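Long-range contacts in aspartate aminotransferase, cytoplasmic (PDB 6JPK), which catalyses the pyridoxal 5'-phosphate-dependent exchange of an amino group between L-aspartate and 2-oxoglutarate, giving oxaloacetate and L-glutamate: residues F79-A84 against T264-H268; F165-L171 against Q201-I205. The protein carries 1 engineered substitution. All coordinates share one frame; numbering follows the deposited sequence.

Both contacts pack helices of one subunit around the same mixed sheet, but near opposite ends of its strand order. In interaction 1, helix 77-87 lies on strand 264-270, the strand next to the edge strand 100-106. In interaction 2, helix 167-176, which follows the other edge strand 164-165, lies beside helix 199-211. Their centres are 29 Å apart and they do not touch. Interaction 1 is buried, and no hydrogen bond crosses it. Interaction 2 is partly buried and mixes apolar packing with a hydroxyl pair and a bridging water. Along the chain, interaction 2 is nested within the loop that interaction 1 closes.

Interaction 1. Residues F79-A84 against T264-H268; sequences FTKAAA and TGCMH
Apolar contacts join Phe79 to Thr264 and Cys266. The methyl CG2 of Thr264 meets Phe79 CE1 at 3.7 Å, and the two side chains cross obliquely. Phe79 CE2 lies 4.2 Å from Cys266 CB. Next to it, Ala83 CB and Cys266 CB are 4.3 Å apart. Phe79 has CG anti to the backbone N (chi1 167°), and this turns the ring toward the strand. One ring face carries Ala83 CB from its own helix. Further along, the His268 ring brings CE1 within 3.7 Å of Ala84 CB.

This is helix-on-sheet packing in the large domain of a fold type I aminotransferase. Helix 79-84 runs at 73° to strand 264-268, with the axes 9.1 Å apart.

Polar atoms meet rings without bonding across the contact. The carbonyl oxygen of Gly265 lies in the Phe79 ring plane at its edge, 3.4 Å from Phe79 CE2. A leucine in place of Phe79 would probably lose this edge contact and open a gap beside the Thr264 methyl. The two nitrogens of His268 are satisfied elsewhere: ND1 bonds Ser102 OG and NE2 bonds Gln251 OE1. Gln251 NE2 also bonds Ala83 O, so this one amide links the helix to the histidine.

Interaction 2. Residues F165-L171 against Q201-I205; sequences FDYEGML and QWLSI
The chi1 of Tyr167 is near 180° (165°), and this swings the phenol across to Gln201 and Ser204 on the neighbouring helix. Ser204 OG is also anti to its own backbone N and faces the phenol. Tyr167 OH and Ser204 OG then form a hydrogen bond of 2.6 Å, in which either hydroxyl could be the donor. Leu171 CD2 lies 3.5 Å from Ser204 OG.

Gln201 CG sits over one face of the Tyr167 ring, toward its rim, in a CH-pi contact 4.0 Å from the ring centroid. Beyond it the extended chain carries the amide to Phe165. The amide plane is close to the tilt of the Tyr167 ring but stands 82° from the Phe165 ring. Gln201 OE1 meets the edge of Phe165 in the ring plane, 3.4 Å from CD2, and also accepts from Thr198 N. A water accepts from Gln201 NE2 and donates to Phe165 O.

Deeper in, Ile205 CD1 lies 4.0 Å from Phe165 CZ and also touches Met170 SD. Ile205 CG1 packs against Leu171 CD2 at 3.8 Å.

The segments 167-171 and 201-205 run nearly parallel, 15° apart. Helix 199-211 links the neighbouring parallel strands 182-186 and 215-220 in a beta-alpha-beta crossover, and helix 167-176 leads into 182-186. Asp166 is the N-cap of the latter helix, and its OD1 accepts from Gly169 N. Met170 rests on Tyr155 of strand 152-159.

The buried side is apolar, while the hydroxyl pair, the water and Thr198 probably hold the rotation of Tyr167, Ser204 and the Gln201 amide.

Interaction 1. Residues F79-A84 against T264-H268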
# COMPACT_ATOMS: atom_id res chain seq x y z
N PHE A 79 -0.27 5.31 16.36
CA PHE A 79 -1.27 5.69 15.37
C PHE A 79 -2.51 4.79 15.46
O PHE A 79 -3.63 5.30 15.54
CB PHE A 79 -0.70 5.64 13.96
CG PHE A 79 -1.76 5.73 12.88
CD1 PHE A 79 -2.39 6.94 12.59
CD2 PHE A 79 -2.16 4.59 12.18
CE1 PHE A 79 -3.37 7.01 11.61
CE2 PHE A 79 -3.14 4.65 11.18
CZ PHE A 79 -3.75 5.86 10.90
N THR A 80 -2.33 3.46 15.40
CA THR A 80 -3.52 2.61 15.37
C THR A 80 -4.35 2.79 16.63
O THR A 80 -5.58 2.78 16.57
CB THR A 80 -3.14 1.13 15.18
OG1 THR A 80 -2.33 0.70 16.28
CG2 THR A 80 -2.41 0.89 13.84
N LYS A 81 -3.69 2.98 17.78
CA LYS A 81 -4.47 3.18 19.00
C LYS A 81 -5.23 4.51 18.95
O LYS A 81 -6.42 4.56 19.26
CB LYS A 81 -3.57 3.13 20.24
CG LYS A 81 -4.35 3.19 21.57
CD LYS A 81 -3.41 3.23 22.76
CE LYS A 81 -4.16 3.31 24.08
NZ LYS A 81 -3.23 3.64 25.21
N ALA A 82 -4.55 5.59 18.55
CA ALA A 82 -5.19 6.91 18.49
C ALA A 82 -6.29 6.96 17.43
O ALA A 82 -7.31 7.64 17.61
CB ALA A 82 -4.15 7.99 18.20
N ALA A 83 -6.09 6.26 16.30
CA ALA A 83 -7.11 6.25 15.25
C ALA A 83 -8.41 5.62 15.75
O ALA A 83 -9.50 6.10 15.43
CB ALA A 83 -6.59 5.50 14.03
N ALA A 84 -8.29 4.54 16.53
CA ALA A 84 -9.47 3.92 17.14
C ALA A 84 -10.09 4.83 18.19
O ALA A 84 -11.32 4.91 18.29
CB ALA A 84 -9.08 2.58 17.76
N THR A 264 -2.91 7.27 4.47
CA THR A 264 -3.02 7.04 5.91
C THR A 264 -4.45 6.62 6.25
O THR A 264 -5.40 7.41 6.13
CB THR A 264 -2.60 8.29 6.69
OG1 THR A 264 -1.29 8.69 6.26
CG2 THR A 264 -2.58 8.01 8.18
N GLY A 265 -4.61 5.37 6.70
CA GLY A 265 -5.90 4.83 7.05
C GLY A 265 -5.74 3.71 8.05
O GLY A 265 -4.63 3.34 8.43
N CYS A 266 -6.88 3.16 8.48
CA CYS A 266 -6.86 2.09 9.45
C CYS A 266 -8.11 1.23 9.29
O CYS A 266 -9.20 1.77 9.10
CB CYS A 266 -6.78 2.65 10.88
SG CYS A 266 -6.15 1.47 12.08
N MET A 267 -7.94 -0.09 9.35
CA MET A 267 -9.08 -1.00 9.42
C MET A 267 -9.24 -1.46 10.86
O MET A 267 -8.25 -1.75 11.54
CB MET A 267 -8.90 -2.23 8.50
CG MET A 267 -10.19 -3.04 8.26
SD MET A 267 -10.07 -4.81 8.67
CE MET A 267 -10.14 -4.79 10.45
N HIS A 268 -10.48 -1.52 11.33
CA HIS A 268 -10.77 -1.95 12.70
C HIS A 268 -11.81 -3.06 12.69
O HIS A 268 -12.81 -2.96 11.98
CB HIS A 268 -11.29 -0.81 13.59
CG HIS A 268 -10.46 0.44 13.54
ND1 HIS A 268 -9.42 0.67 14.42
CD2 HIS A 268 -10.52 1.52 12.73
CE1 HIS A 268 -8.87 1.84 14.14
NE2 HIS A 268 -9.52 2.38 13.12

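Interaction 2. Residues F165-L171 against Q201-I205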
# COMPACT_ATOMS: atom_id res chain seq x y z
N PHE A 165 -32.88 10.77 0.47
CA PHE A 165 -32.49 9.41 0.82
C PHE A 165 -33.71 8.49 0.73
O PHE A 165 -34.75 8.77 1.32
CB PHE A 165 -31.89 9.41 2.23
CG PHE A 165 -31.80 8.04 2.90
CD1 PHE A 165 -31.25 6.95 2.24
CD2 PHE A 165 -32.25 7.87 4.20
CE1 PHE A 165 -31.18 5.70 2.86
CE2 PHE A 165 -32.17 6.62 4.84
CZ PHE A 165 -31.65 5.53 4.16
N ASP A 166 -33.56 7.39 -0.02
CA ASP A 166 -34.64 6.41 -0.20
C ASP A 166 -34.67 5.47 1.01
O ASP A 166 -34.29 4.30 0.96
CB ASP A 166 -34.44 5.66 -1.51
CG ASP A 166 -35.63 4.78 -1.86
OD1 ASP A 166 -36.56 4.66 -1.03
OD2 ASP A 166 -35.63 4.20 -2.97
N TYR A 167 -35.14 6.03 2.12
CA TYR A 167 -35.21 5.28 3.38
C TYR A 167 -36.05 4.02 3.25
O TYR A 167 -35.64 2.93 3.68
CB TYR A 167 -35.76 6.21 4.47
CG TYR A 167 -36.22 5.52 5.71
CD1 TYR A 167 -35.30 4.92 6.58
CD2 TYR A 167 -37.57 5.47 6.04
CE1 TYR A 167 -35.73 4.29 7.75
CE2 TYR A 167 -38.00 4.84 7.20
CZ TYR A 167 -37.08 4.26 8.05
OH TYR A 167 -37.53 3.64 9.20
N GLU A 168 -37.24 4.13 2.66
CA GLU A 168 -38.13 2.97 2.59
C GLU A 168 -37.56 1.88 1.69
O GLU A 168 -37.70 0.69 1.98
CB GLU A 168 -39.52 3.40 2.11
CG GLU A 168 -40.27 4.35 3.07
CD GLU A 168 -40.70 3.70 4.39
OE1 GLU A 168 -40.84 2.46 4.44
OE2 GLU A 168 -40.90 4.45 5.37
N GLY A 169 -36.91 2.27 0.59
CA GLY A 169 -36.28 1.27 -0.27
C GLY A 169 -35.11 0.56 0.40
O GLY A 169 -34.97 -0.66 0.30
N MET A 170 -34.25 1.32 1.10
CA MET A 170 -33.15 0.68 1.83
C MET A 170 -33.68 -0.26 2.91
O MET A 170 -33.24 -1.41 3.03
CB MET A 170 -32.25 1.76 2.45
CG MET A 170 -31.17 1.19 3.38
SD MET A 170 -29.94 2.43 3.83
CE MET A 170 -28.75 1.41 4.74
N LEU A 171 -34.63 0.21 3.72
CA LEU A 171 -35.20 -0.62 4.78
C LEU A 171 -35.79 -1.91 4.20
O LEU A 171 -35.60 -3.00 4.77
CB LEU A 171 -36.29 0.16 5.52
CG LEU A 171 -36.30 0.15 7.04
CD1 LEU A 171 -36.37 -1.25 7.51
CD2 LEU A 171 -35.07 0.83 7.62
N GLN A 201 -33.91 7.70 11.35
CA GLN A 201 -33.84 6.68 10.30
C GLN A 201 -32.75 5.65 10.60
O GLN A 201 -32.93 4.44 10.36
CB GLN A 201 -33.60 7.33 8.94
CG GLN A 201 -34.80 8.13 8.43
CD GLN A 201 -34.47 8.95 7.21
OE1 GLN A 201 -33.33 9.40 7.04
NE2 GLN A 201 -35.46 9.16 6.34
N TRP A 202 -31.61 6.11 11.13
CA TRP A 202 -30.52 5.20 11.49
C TRP A 202 -30.97 4.15 12.50
O TRP A 202 -30.61 2.97 12.39
CB TRP A 202 -29.34 5.97 12.07
CG TRP A 202 -28.29 6.43 11.10
CD1 TRP A 202 -27.85 7.70 10.92
CD2 TRP A 202 -27.51 5.60 10.24
NE1 TRP A 202 -26.85 7.73 9.98
CE2 TRP A 202 -26.63 6.45 9.54
CE3 TRP A 202 -27.48 4.23 9.98
CZ2 TRP A 202 -25.73 5.97 8.59
CZ3 TRP A 202 -26.58 3.75 9.05
CH2 TRP A 202 -25.72 4.62 8.36
N LEU A 203 -31.72 4.58 13.52
CA LEU A 203 -32.15 3.64 14.56
C LEU A 203 -33.02 2.55 13.97
O LEU A 203 -32.89 1.37 14.32
CB LEU A 203 -32.90 4.39 15.66
CG LEU A 203 -32.09 5.42 16.47
CD1 LEU A 203 -33.00 6.09 17.49
CD2 LEU A 203 -30.90 4.76 17.15
N SER A 204 -33.92 2.92 13.05
CA SER A 204 -34.74 1.92 12.37
C SER A 204 -33.89 1.04 11.45
O SER A 204 -34.14 -0.17 11.34
CB SER A 204 -35.84 2.64 11.60
OG SER A 204 -36.47 1.78 10.67
N ILE A 205 -32.88 1.62 10.79
CA ILE A 205 -31.96 0.82 9.98
C ILE A 205 -31.23 -0.21 10.85
O ILE A 205 -31.12 -1.39 10.48
CB ILE A 205 -30.98 1.73 9.23
CG1 ILE A 205 -31.68 2.47 8.09
CG2 ILE A 205 -29.80 0.93 8.67
CD1 ILE A 205 -30.85 3.63 7.54
O HOH W 1 -35.38 10.31 3.54